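Local atomic coordinates of Cas13d (uncultured Ruminococcus sp, PDB entry 6IV9), a protein that binds CRISPR RNA and probably uses its two HEPN domains to process that RNA and to cleave target RNA. Residues 252-256 and 257-261; 337-340 and 341-345; 349-352 and 353-357; 577-580 and 581-585. The protein carries 2 engineered substitutions. All blocks are in the same frame, centred on the assembly; numbering follows the deposited sequence.

Interaction 1. Residues 252-256 and 257-261; sequences KRLGY and FGLEE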
loop_
_atom_site.group_PDB
_atom_site.type_symbol
_atom_site.label_atom_id
_atom_site.label_comp_id
_atom_site.label_asym_id
_atom_site.label_seq_id
_atom_site.Cartn_x
_atom_site.Cartn_y
_atom_site.Cartn_z
ATOM N N LYS A 252 10.172 -9.402 -22.474
ATOM C CA LYS A 252 11.298 -8.634 -21.891
ATOM C C LYS A 252 10.766 -7.599 -20.884
ATOM O O LYS A 252 11.568 -6.872 -20.308
ATOM C CB LYS A 252 12.181 -7.996 -22.962
ATOM C CG LYS A 252 12.731 -8.936 -24.017
ATOM C CD LYS A 252 13.417 -10.130 -23.434
ATOM C CE LYS A 252 14.015 -11.060 -24.466
ATOM N NZ LYS A 252 14.209 -12.420 -23.920
ATOM N N ARG A 253 9.458 -7.621 -20.642
ATOM C CA ARG A 253 8.727 -6.677 -19.752
ATOM C C ARG A 253 9.070 -6.888 -18.269
ATOM O O ARG A 253 8.855 -5.977 -17.477
ATOM C CB ARG A 253 7.232 -6.744 -20.035
ATOM C CG ARG A 253 6.844 -6.091 -21.348
ATOM C CD ARG A 253 5.649 -5.180 -21.181
ATOM N NE ARG A 253 5.285 -4.472 -22.386
ATOM C CZ ARG A 253 4.797 -5.057 -23.448
ATOM N NH1 ARG A 253 4.501 -6.337 -23.412
ATOM N NH2 ARG A 253 4.599 -4.362 -24.543
ATOM N N LEU A 254 9.689 -8.021 -17.921
ATOM C CA LEU A 254 10.072 -8.316 -16.513
ATOM C C LEU A 254 11.122 -7.314 -16.032
ATOM O O LEU A 254 11.237 -7.095 -14.848
ATOM C CB LEU A 254 10.547 -9.760 -16.362
ATOM C CG LEU A 254 9.426 -10.781 -16.210
ATOM C CD1 LEU A 254 9.974 -12.192 -16.179
ATOM C CD2 LEU A 254 8.592 -10.505 -14.973
ATOM N N GLY A 255 11.811 -6.677 -16.965
ATOM C CA GLY A 255 12.835 -5.667 -16.668
ATOM C C GLY A 255 12.235 -4.457 -15.980
ATOM O O GLY A 255 12.938 -3.755 -15.280
ATOM N N TYR A 256 10.939 -4.258 -16.164
ATOM C CA TYR A 256 10.219 -3.117 -15.552
ATOM C C TYR A 256 10.286 -3.255 -14.030
ATOM O O TYR A 256 10.379 -2.244 -13.349
ATOM C CB TYR A 256 8.785 -3.072 -16.067
ATOM C CG TYR A 256 8.635 -2.422 -17.417
ATOM C CD1 TYR A 256 9.285 -1.243 -17.717
ATOM C CD2 TYR A 256 7.847 -2.986 -18.393
ATOM C CE1 TYR A 256 9.134 -0.624 -18.943
ATOM C CE2 TYR A 256 7.700 -2.396 -19.631
ATOM C CZ TYR A 256 8.342 -1.209 -19.908
ATOM O OH TYR A 256 8.183 -0.623 -21.114
ATOM N N PHE A 257 10.256 -4.497 -13.557
ATOM C CA PHE A 257 10.228 -4.851 -12.120
ATOM C C PHE A 257 11.634 -5.000 -11.560
ATOM O O PHE A 257 11.762 -5.346 -10.416
ATOM C CB PHE A 257 9.583 -6.216 -11.951
ATOM C CG PHE A 257 8.123 -6.285 -12.287
ATOM C CD1 PHE A 257 7.267 -5.257 -11.958
ATOM C CD2 PHE A 257 7.599 -7.404 -12.885
ATOM C CE1 PHE A 257 5.919 -5.350 -12.240
ATOM C CE2 PHE A 257 6.254 -7.496 -13.173
ATOM C CZ PHE A 257 5.413 -6.466 -12.849
ATOM N N GLY A 258 12.654 -4.741 -12.356
ATOM C CA GLY A 258 14.014 -4.968 -11.856
ATOM C C GLY A 258 14.429 -6.414 -12.046
ATOM O O GLY A 258 15.419 -6.781 -11.470
ATOM N N LEU A 259 13.619 -7.208 -12.745
ATOM C CA LEU A 259 13.948 -8.618 -13.079
ATOM C C LEU A 259 14.525 -8.697 -14.495
ATOM O O LEU A 259 13.865 -9.185 -15.377
ATOM C CB LEU A 259 12.708 -9.487 -12.948
ATOM C CG LEU A 259 12.195 -9.611 -11.527
ATOM C CD1 LEU A 259 10.932 -10.433 -11.500
ATOM C CD2 LEU A 259 13.263 -10.225 -10.653
ATOM N N GLU A 260 15.746 -8.244 -14.633
ATOM C CA GLU A 260 16.502 -8.232 -15.896
ATOM C C GLU A 260 17.033 -9.629 -16.217
ATOM O O GLU A 260 17.671 -10.201 -15.378
ATOM C CB GLU A 260 17.709 -7.353 -15.602
ATOM C CG GLU A 260 18.677 -7.216 -16.745
ATOM C CD GLU A 260 19.010 -5.756 -16.947
ATOM O OE1 GLU A 260 20.129 -5.363 -16.622
ATOM O OE2 GLU A 260 18.110 -5.026 -17.365
ATOM N N GLU A 261 16.848 -10.101 -17.446
ATOM C CA GLU A 261 17.458 -11.387 -17.869
ATOM C C GLU A 261 18.972 -11.172 -17.939
ATOM O O GLU A 261 19.393 -10.056 -18.117
ATOM C CB GLU A 261 16.905 -11.863 -19.213
ATOM C CG GLU A 261 17.374 -11.031 -20.381
ATOM C CD GLU A 261 16.886 -11.375 -21.778
ATOM O OE1 GLU A 261 16.019 -12.218 -21.910
ATOM O OE2 GLU A 261 17.385 -10.772 -22.726
#
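Lys252, just before a short 3-10 turn, and Glu261, beyond it, meet in a salt bridge, Lys252 NZ to Glu261 OE1 at 2.7 Å. The lysine chain bends at its second torsion (chi2 -52°) and then runs out straight, bringing its ammonium to the syn side of the carboxylate, 21° out of that plane. On another side of the turn Leu254 touches two apolar neighbours. Its CD2 methyl lies at the edge of the Phe257 ring, 3.9 Å from CD2 of that ring, while its CB packs 4.0 Å from Leu259 CB. Leu254 O itself accepts two amides from opposite faces of its carbonyl plane, Phe257 N at 3.1 Å and Leu259 N at 3.2 Å. Gly255 O takes Gly258 N at 3.1 Å; with the bond from Leu259 this makes a Schellman motif that ends the 3-10 turn, Gly258 being its residue of positive phi (85°). The segment joins helix 232-251 to helix 267-291: Leu254 packs on Tyr273 and Val277 of the latter, Phe257 meets Phe508 edge-to-face, and Tyr256 lies against helix 630-638 with its hydroxyl bonded to Asp586.

Interaction 2. Residues 337-340 and 341-345; sequences NKVN and ISLLI. With nucleotides of chain B.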
loop_
_atom_site.group_PDB
_atom_site.type_symbol
_atom_site.label_atom_id
_atom_site.label_comp_id
_atom_site.label_asym_id
_atom_site.label_seq_id
_atom_site.Cartn_x
_atom_site.Cartn_y
_atom_site.Cartn_z
ATOM N N ASN A 337 29.247 6.520 1.472
ATOM C CA ASN A 337 28.536 7.631 2.143
ATOM C C ASN A 337 29.526 8.652 2.703
ATOM O O ASN A 337 29.152 9.382 3.590
ATOM C CB ASN A 337 27.601 7.077 3.214
ATOM C CG ASN A 337 26.472 6.289 2.598
ATOM O OD1 ASN A 337 25.469 6.848 2.237
ATOM N ND2 ASN A 337 26.651 5.002 2.450
ATOM N N LYS A 338 30.721 8.707 2.128
ATOM C CA LYS A 338 31.838 9.544 2.644
ATOM C C LYS A 338 31.506 11.033 2.639
ATOM O O LYS A 338 31.977 11.713 3.500
ATOM C CB LYS A 338 33.127 9.272 1.869
ATOM C CG LYS A 338 33.074 9.606 0.391
ATOM C CD LYS A 338 34.169 8.985 -0.417
ATOM C CE LYS A 338 35.495 9.662 -0.187
ATOM N NZ LYS A 338 36.531 9.114 -1.077
ATOM N N VAL A 339 30.780 11.516 1.654
ATOM C CA VAL A 339 30.545 12.978 1.669
ATOM C C VAL A 339 29.740 13.385 2.902
ATOM O O VAL A 339 30.180 14.243 3.622
ATOM C CB VAL A 339 29.791 13.374 0.397
ATOM C CG1 VAL A 339 29.359 14.814 0.459
ATOM C CG2 VAL A 339 30.580 13.078 -0.855
ATOM N N ASN A 340 28.592 12.763 3.129
ATOM C CA ASN A 340 27.784 13.133 4.310
ATOM C C ASN A 340 28.525 12.779 5.594
ATOM O O ASN A 340 28.486 13.560 6.515
ATOM C CB ASN A 340 26.384 12.532 4.253
ATOM C CG ASN A 340 25.543 13.168 3.175
ATOM O OD1 ASN A 340 26.035 13.952 2.394
ATOM N ND2 ASN A 340 24.273 12.831 3.139
ATOM N N ILE A 341 29.169 11.622 5.632
ATOM C CA ILE A 341 29.852 11.205 6.886
ATOM C C ILE A 341 30.956 12.211 7.235
ATOM O O ILE A 341 31.018 12.610 8.378
ATOM C CB ILE A 341 30.363 9.762 6.785
ATOM C CG1 ILE A 341 29.202 8.767 6.856
ATOM C CG2 ILE A 341 31.387 9.497 7.867
ATOM C CD1 ILE A 341 29.543 7.388 6.402
ATOM N N SER A 342 31.738 12.645 6.251
ATOM C CA SER A 342 32.833 13.614 6.521
ATOM C C SER A 342 32.261 14.915 7.060
ATOM O O SER A 342 32.726 15.362 8.080
ATOM C CB SER A 342 33.579 13.908 5.273
ATOM O OG SER A 342 34.267 12.769 4.845
ATOM N N LEU A 343 31.231 15.437 6.415
ATOM C CA LEU A 343 30.623 16.715 6.828
ATOM C C LEU A 343 30.114 16.590 8.260
ATOM O O LEU A 343 30.277 17.515 9.016
ATOM C CB LEU A 343 29.429 16.956 5.910
ATOM C CG LEU A 343 29.512 18.099 4.908
ATOM C CD1 LEU A 343 30.931 18.612 4.736
ATOM C CD2 LEU A 343 28.918 17.680 3.577
ATOM N N LEU A 344 29.454 15.487 8.580
ATOM C CA LEU A 344 28.865 15.289 9.926
ATOM C C LEU A 344 29.941 15.174 11.008
ATOM O O LEU A 344 29.753 15.710 12.083
ATOM C CB LEU A 344 27.974 14.053 9.867
ATOM C CG LEU A 344 26.706 14.237 9.046
ATOM C CD1 LEU A 344 25.957 12.933 8.936
ATOM C CD2 LEU A 344 25.842 15.306 9.663
ATOM N N ILE A 345 31.018 14.466 10.708
ATOM C CA ILE A 345 32.113 14.313 11.697
ATOM C C ILE A 345 32.703 15.694 11.985
ATOM O O ILE A 345 32.868 16.020 13.127
ATOM C CB ILE A 345 33.146 13.319 11.151
ATOM C CG1 ILE A 345 32.637 11.885 11.251
ATOM C CG2 ILE A 345 34.479 13.494 11.844
ATOM C CD1 ILE A 345 33.470 10.895 10.521
ATOM P P U B 43 17.165 6.410 0.866
ATOM O OP1 U B 43 16.326 5.617 1.837
ATOM O OP2 U B 43 17.280 7.857 1.038
ATOM O "O5'" U B 43 18.589 5.714 0.960
ATOM C "C5'" U B 43 19.658 6.094 0.083
ATOM C "C4'" U B 43 20.976 5.612 0.647
ATOM O "O4'" U B 43 20.939 4.175 0.566
ATOM C "C3'" U B 43 22.227 6.008 -0.157
ATOM O "O3'" U B 43 22.652 7.256 0.368
ATOM C "C2'" U B 43 23.179 4.839 0.140
ATOM O "O2'" U B 43 23.615 5.022 1.468
ATOM C "C1'" U B 43 22.205 3.652 0.157
ATOM N N1 U B 43 22.049 2.990 -1.146
ATOM C C2 U B 43 23.112 2.273 -1.639
ATOM O O2 U B 43 24.149 2.124 -1.028
ATOM N N3 U B 43 22.914 1.726 -2.875
ATOM C C4 U B 43 21.791 1.814 -3.654
ATOM O O4 U B 43 21.771 1.251 -4.746
ATOM C C5 U B 43 20.729 2.570 -3.080
ATOM C C6 U B 43 20.888 3.122 -1.877
#
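Asn337 OD1 accepts the 2'-hydroxyl of U43 of chain B, O2' to OD1 at 2.7 Å, and the ND2 of the same amide returns a weak bond to that O2' at 3.2 Å. One carboxamide therefore grips a single ribose hydroxyl with both its polar atoms; the bond is to the sugar, consistent with reading the ribose of the guide RNA rather than the base. With CG beside the backbone N (chi1 -67°), the amide leads away from the helix toward the nucleotide, and a bond from ND2 to Phe333 O further fixes its rotation. Asn337 occupies the N-cap position of helix 338-347, although its side chain makes no capping bond. Its carbonyl instead starts the helical pattern: Ile341 N meets Asn337 O at 3.0 Å in the carbonyl plane, with a nearly straight N-H...O angle of 163°. Ile341 CD1 lies 3.7 Å from Asn337 CB. One turn apart from each other, Val339 and Leu343 bring CG1 and CD2 to 4.3 Å, on a face packed against Leu473 of helix 467-475. The buried amide of Asn340 is held by Lys402 at OD1 and Tyr360 at ND2, tying this first turn to helices 400-418 and 353-366, while Leu344 packs on Leu406 and Phe409 of helix 400-418.

Interaction 3. Residues 349-352 and 353-357; sequences KGYE and ADDII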
loop_
_atom_site.group_PDB
_atom_site.type_symbol
_atom_site.label_atom_id
_atom_site.label_comp_id
_atom_site.label_asym_id
_atom_site.label_seq_id
_atom_site.Cartn_x
_atom_site.Cartn_y
_atom_site.Cartn_z
ATOM N N LYS A 349 30.643 18.085 16.989
ATOM C CA LYS A 349 31.775 18.183 17.953
ATOM C C LYS A 349 31.610 17.293 19.183
ATOM O O LYS A 349 32.618 16.781 19.643
ATOM C CB LYS A 349 31.984 19.644 18.350
ATOM C CG LYS A 349 32.247 20.570 17.174
ATOM C CD LYS A 349 33.353 20.072 16.279
ATOM C CE LYS A 349 33.745 21.077 15.222
ATOM N NZ LYS A 349 35.020 20.700 14.568
ATOM N N GLY A 350 30.397 17.097 19.681
ATOM C CA GLY A 350 30.243 16.320 20.923
ATOM C C GLY A 350 30.226 14.818 20.717
ATOM O O GLY A 350 30.071 14.112 21.697
ATOM N N TYR A 351 30.428 14.347 19.490
ATOM C CA TYR A 351 30.307 12.897 19.214
ATOM C C TYR A 351 31.606 12.321 18.662
ATOM O O TYR A 351 32.303 13.030 17.982
ATOM C CB TYR A 351 29.278 12.663 18.104
ATOM C CG TYR A 351 27.840 12.900 18.474
ATOM C CD1 TYR A 351 27.307 14.170 18.520
ATOM C CD2 TYR A 351 27.007 11.842 18.749
ATOM C CE1 TYR A 351 25.984 14.383 18.856
ATOM C CE2 TYR A 351 25.684 12.035 19.082
ATOM C CZ TYR A 351 25.169 13.308 19.132
ATOM O OH TYR A 351 23.870 13.481 19.474
ATOM N N GLU A 352 31.878 11.061 18.989
ATOM C CA GLU A 352 33.029 10.315 18.429
ATOM C C GLU A 352 32.702 9.937 16.983
ATOM O O GLU A 352 31.561 9.586 16.717
ATOM C CB GLU A 352 33.231 9.023 19.204
ATOM C CG GLU A 352 33.403 9.246 20.680
ATOM C CD GLU A 352 34.831 9.591 21.039
ATOM O OE1 GLU A 352 35.130 10.787 21.186
ATOM O OE2 GLU A 352 35.635 8.663 21.151
ATOM N N ALA A 353 33.703 9.904 16.121
ATOM C CA ALA A 353 33.494 9.607 14.692
ATOM C C ALA A 353 32.875 8.219 14.503
ATOM O O ALA A 353 31.995 8.085 13.665
ATOM C CB ALA A 353 34.807 9.726 13.978
ATOM N N ASP A 354 33.315 7.232 15.271
ATOM C CA ASP A 354 32.775 5.855 15.149
ATOM C C ASP A 354 31.290 5.852 15.493
ATOM O O ASP A 354 30.554 5.123 14.875
ATOM C CB ASP A 354 33.459 4.908 16.125
ATOM C CG ASP A 354 34.805 4.427 15.637
ATOM O OD1 ASP A 354 35.277 4.955 14.617
ATOM O OD2 ASP A 354 35.375 3.552 16.299
ATOM N N ASP A 355 30.916 6.617 16.503
ATOM C CA ASP A 355 29.508 6.724 16.933
ATOM C C ASP A 355 28.680 7.336 15.806
ATOM O O ASP A 355 27.617 6.849 15.551
ATOM C CB ASP A 355 29.410 7.645 18.137
ATOM C CG ASP A 355 28.252 7.288 19.027
ATOM O OD1 ASP A 355 27.821 6.142 18.958
ATOM O OD2 ASP A 355 27.794 8.161 19.762
ATOM N N ILE A 356 29.197 8.372 15.174
ATOM C CA ILE A 356 28.478 9.052 14.068
ATOM C C ILE A 356 28.283 8.065 12.921
ATOM O O ILE A 356 27.220 8.050 12.349
ATOM C CB ILE A 356 29.252 10.310 13.644
ATOM C CG1 ILE A 356 29.146 11.385 14.721
ATOM C CG2 ILE A 356 28.793 10.821 12.295
ATOM C CD1 ILE A 356 30.113 12.499 14.550
ATOM N N ILE A 357 29.303 7.280 12.620
ATOM C CA ILE A 357 29.211 6.314 11.499
ATOM C C ILE A 357 28.127 5.281 11.811
ATOM O O ILE A 357 27.353 4.983 10.933
ATOM C CB ILE A 357 30.587 5.689 11.225
ATOM C CG1 ILE A 357 31.544 6.726 10.637
ATOM C CG2 ILE A 357 30.454 4.486 10.326
ATOM C CD1 ILE A 357 32.992 6.313 10.644
#
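Tyr351 and Ile356 make the apolar part of this helix start: Tyr351 CB rests 3.6 Å from Ile356 CG1, and the Ile356 CD1 methyl is nearly as close, at 3.7 Å from the same CB. The isoleucine reaches back because CG1 stands beside its backbone N (chi1 -71°), directed toward the incoming loop. The polar part is backbone. Glu352, the N-cap residue, offers its carbonyl to the first full helical bond, Ile356 N to Glu352 O at 3.1 Å, nearly along the C=O axis. Its own side chain adds an apolar touch at the root, where Glu352 CB lies 4.2 Å from Asp355 CB. Between these two kinds lies an aromatic-carboxylate contact, in which Asp355 OD2 sits near the plane of the Tyr351 ring at its edge, 3.9 Å from CD2, the two planes 33° apart. The same ring packs on Cys413, Arg417 and Asn418 of helix 400-418, and Asp355 OD1 forms a salt bridge with Arg417. A carboxylate at a ring edge faces the slightly positive C-H rim, so the approach is probably mildly favourable, and the salt bridge to Arg417 would partly balance the charge of Asp355.

Interaction 4. Residues 577-580 and 581-585; sequences ASAK and LTMFR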
loop_
_atom_site.group_PDB
_atom_site.type_symbol
_atom_site.label_atom_id
_atom_site.label_comp_id
_atom_site.label_asym_id
_atom_site.label_seq_id
_atom_site.Cartn_x
_atom_site.Cartn_y
_atom_site.Cartn_z
ATOM N N ALA A 577 17.200 -0.360 -15.524
ATOM C CA ALA A 577 17.129 -1.543 -16.400
ATOM C C ALA A 577 17.954 -1.304 -17.665
ATOM O O ALA A 577 18.212 -0.151 -18.003
ATOM C CB ALA A 577 15.684 -1.789 -16.767
ATOM N N SER A 578 18.402 -2.380 -18.298
ATOM C CA SER A 578 18.992 -2.198 -19.640
ATOM C C SER A 578 17.757 -2.041 -20.517
ATOM O O SER A 578 16.993 -2.970 -20.573
ATOM C CB SER A 578 19.758 -3.412 -20.043
ATOM O OG SER A 578 20.973 -3.494 -19.328
ATOM N N ALA A 579 17.519 -0.870 -21.093
ATOM C CA ALA A 579 16.276 -0.739 -21.880
ATOM C C ALA A 579 16.320 -1.677 -23.086
ATOM O O ALA A 579 17.307 -1.699 -23.797
ATOM C CB ALA A 579 16.034 0.682 -22.279
ATOM N N LYS A 580 15.241 -2.413 -23.266
ATOM C CA LYS A 580 15.066 -3.368 -24.372
ATOM C C LYS A 580 14.194 -2.726 -25.439
ATOM O O LYS A 580 13.481 -1.790 -25.130
ATOM C CB LYS A 580 14.334 -4.586 -23.826
ATOM C CG LYS A 580 15.053 -5.276 -22.689
ATOM C CD LYS A 580 16.108 -6.204 -23.194
ATOM C CE LYS A 580 16.526 -7.226 -22.166
ATOM N NZ LYS A 580 17.503 -6.654 -21.224
ATOM N N LEU A 581 14.140 -3.347 -26.608
ATOM C CA LEU A 581 13.333 -2.795 -27.717
ATOM C C LEU A 581 11.873 -2.690 -27.282
ATOM O O LEU A 581 11.235 -1.735 -27.645
ATOM C CB LEU A 581 13.443 -3.701 -28.939
ATOM C CG LEU A 581 12.505 -3.314 -30.075
ATOM C CD1 LEU A 581 12.721 -1.877 -30.484
ATOM C CD2 LEU A 581 12.686 -4.228 -31.264
ATOM N N THR A 582 11.395 -3.639 -26.491
ATOM C CA THR A 582 9.978 -3.624 -26.072
ATOM C C THR A 582 9.698 -2.348 -25.283
ATOM O O THR A 582 8.651 -1.784 -25.446
ATOM C CB THR A 582 9.649 -4.840 -25.204
ATOM O OG1 THR A 582 9.695 -5.987 -26.036
ATOM C CG2 THR A 582 8.276 -4.748 -24.587
ATOM N N MET A 583 10.619 -1.962 -24.423
ATOM C CA MET A 583 10.442 -0.743 -23.607
ATOM C C MET A 583 10.422 0.498 -24.499
ATOM O O MET A 583 9.634 1.378 -24.246
ATOM C CB MET A 583 11.554 -0.654 -22.572
ATOM C CG MET A 583 11.473 -1.786 -21.590
ATOM S SD MET A 583 12.896 -1.858 -20.549
ATOM C CE MET A 583 12.465 -3.317 -19.609
ATOM N N PHE A 584 11.287 0.539 -25.502
ATOM C CA PHE A 584 11.317 1.697 -26.427
ATOM C C PHE A 584 9.994 1.762 -27.177
ATOM O O PHE A 584 9.471 2.824 -27.364
ATOM C CB PHE A 584 12.536 1.637 -27.340
ATOM C CG PHE A 584 13.813 1.976 -26.626
ATOM C CD1 PHE A 584 14.027 3.246 -26.137
ATOM C CD2 PHE A 584 14.774 1.019 -26.400
ATOM C CE1 PHE A 584 15.183 3.550 -25.453
ATOM C CE2 PHE A 584 15.936 1.329 -25.726
ATOM C CZ PHE A 584 16.140 2.594 -25.254
ATOM N N ARG A 585 9.480 0.614 -27.589
ATOM C CA ARG A 585 8.171 0.631 -28.273
ATOM C C ARG A 585 7.110 1.143 -27.294
ATOM O O ARG A 585 6.296 1.928 -27.706
ATOM C CB ARG A 585 7.799 -0.751 -28.805
ATOM C CG ARG A 585 6.369 -0.818 -29.303
ATOM C CD ARG A 585 5.970 -2.148 -29.890
ATOM N NE ARG A 585 6.619 -2.420 -31.156
ATOM C CZ ARG A 585 6.188 -1.996 -32.328
ATOM N NH1 ARG A 585 5.072 -1.309 -32.421
ATOM N NH2 ARG A 585 6.884 -2.253 -33.409
#
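Lys580 N points at the sulfur of Met583, a weak hydrogen bond of 3.6 Å to SD that is nonetheless almost straight, with an N-H...S angle of 168°. The thioether can reach back because the methionine chain is extended beyond CG (chi2 171°), which also places SD 3.8 Å from Ala579 CA. At the other end of the same residue, Lys580 O accepts Phe584 N at 3.2 Å in the carbonyl plane and, more weakly, Met583 N at 3.0 Å. Lys580 is the N-cap residue of helix 581-591, and with its carbonyl opening the helical hydrogen bonds, the sulfur takes the amide that precedes them. Phe584 swings its ring back beside the loop, where CE2 and CZ both touch the Ala579 CB methyl, CE2 at 3.5 Å; Thr623 and Ile627 of helix 617-627 line the same ring. Other polar groups have partners outside the two segments. Thr582 OG1 is hydrogen-bonded to the carbonyl of Thr251 at the end of helix 232-251, and farther along the helix Arg585 NH2 makes a salt bridge to Asp599 and a hydrogen bond to Ile597 O.

Overall arrangement
The four contacts form two pairs. Interactions 1 and 4 have centres 10 Å apart and touch directly: Glu260 OE2 of the 252-261 turn lies 2.8 Å from Ser578 N, a probable hydrogen bond, and Tyr256 packs on Met583. Interactions 2 and 3, with centres 11 Å apart, mark the starts of consecutive helices, 338-347 and 353-366, joined by packing of Ile345 CD1 on Ala353 CB at 3.9 Å and of Ile341 on Ile357. The pairs stand well apart, interaction 1 being about 34 Å from interaction 2 between centres. Interaction 2 alone touches the bound RNA. The nearest atom of interaction 4 is about 8 Å from the RNA, that of interaction 3 about 10 Å and that of interaction 1 about 11 Å.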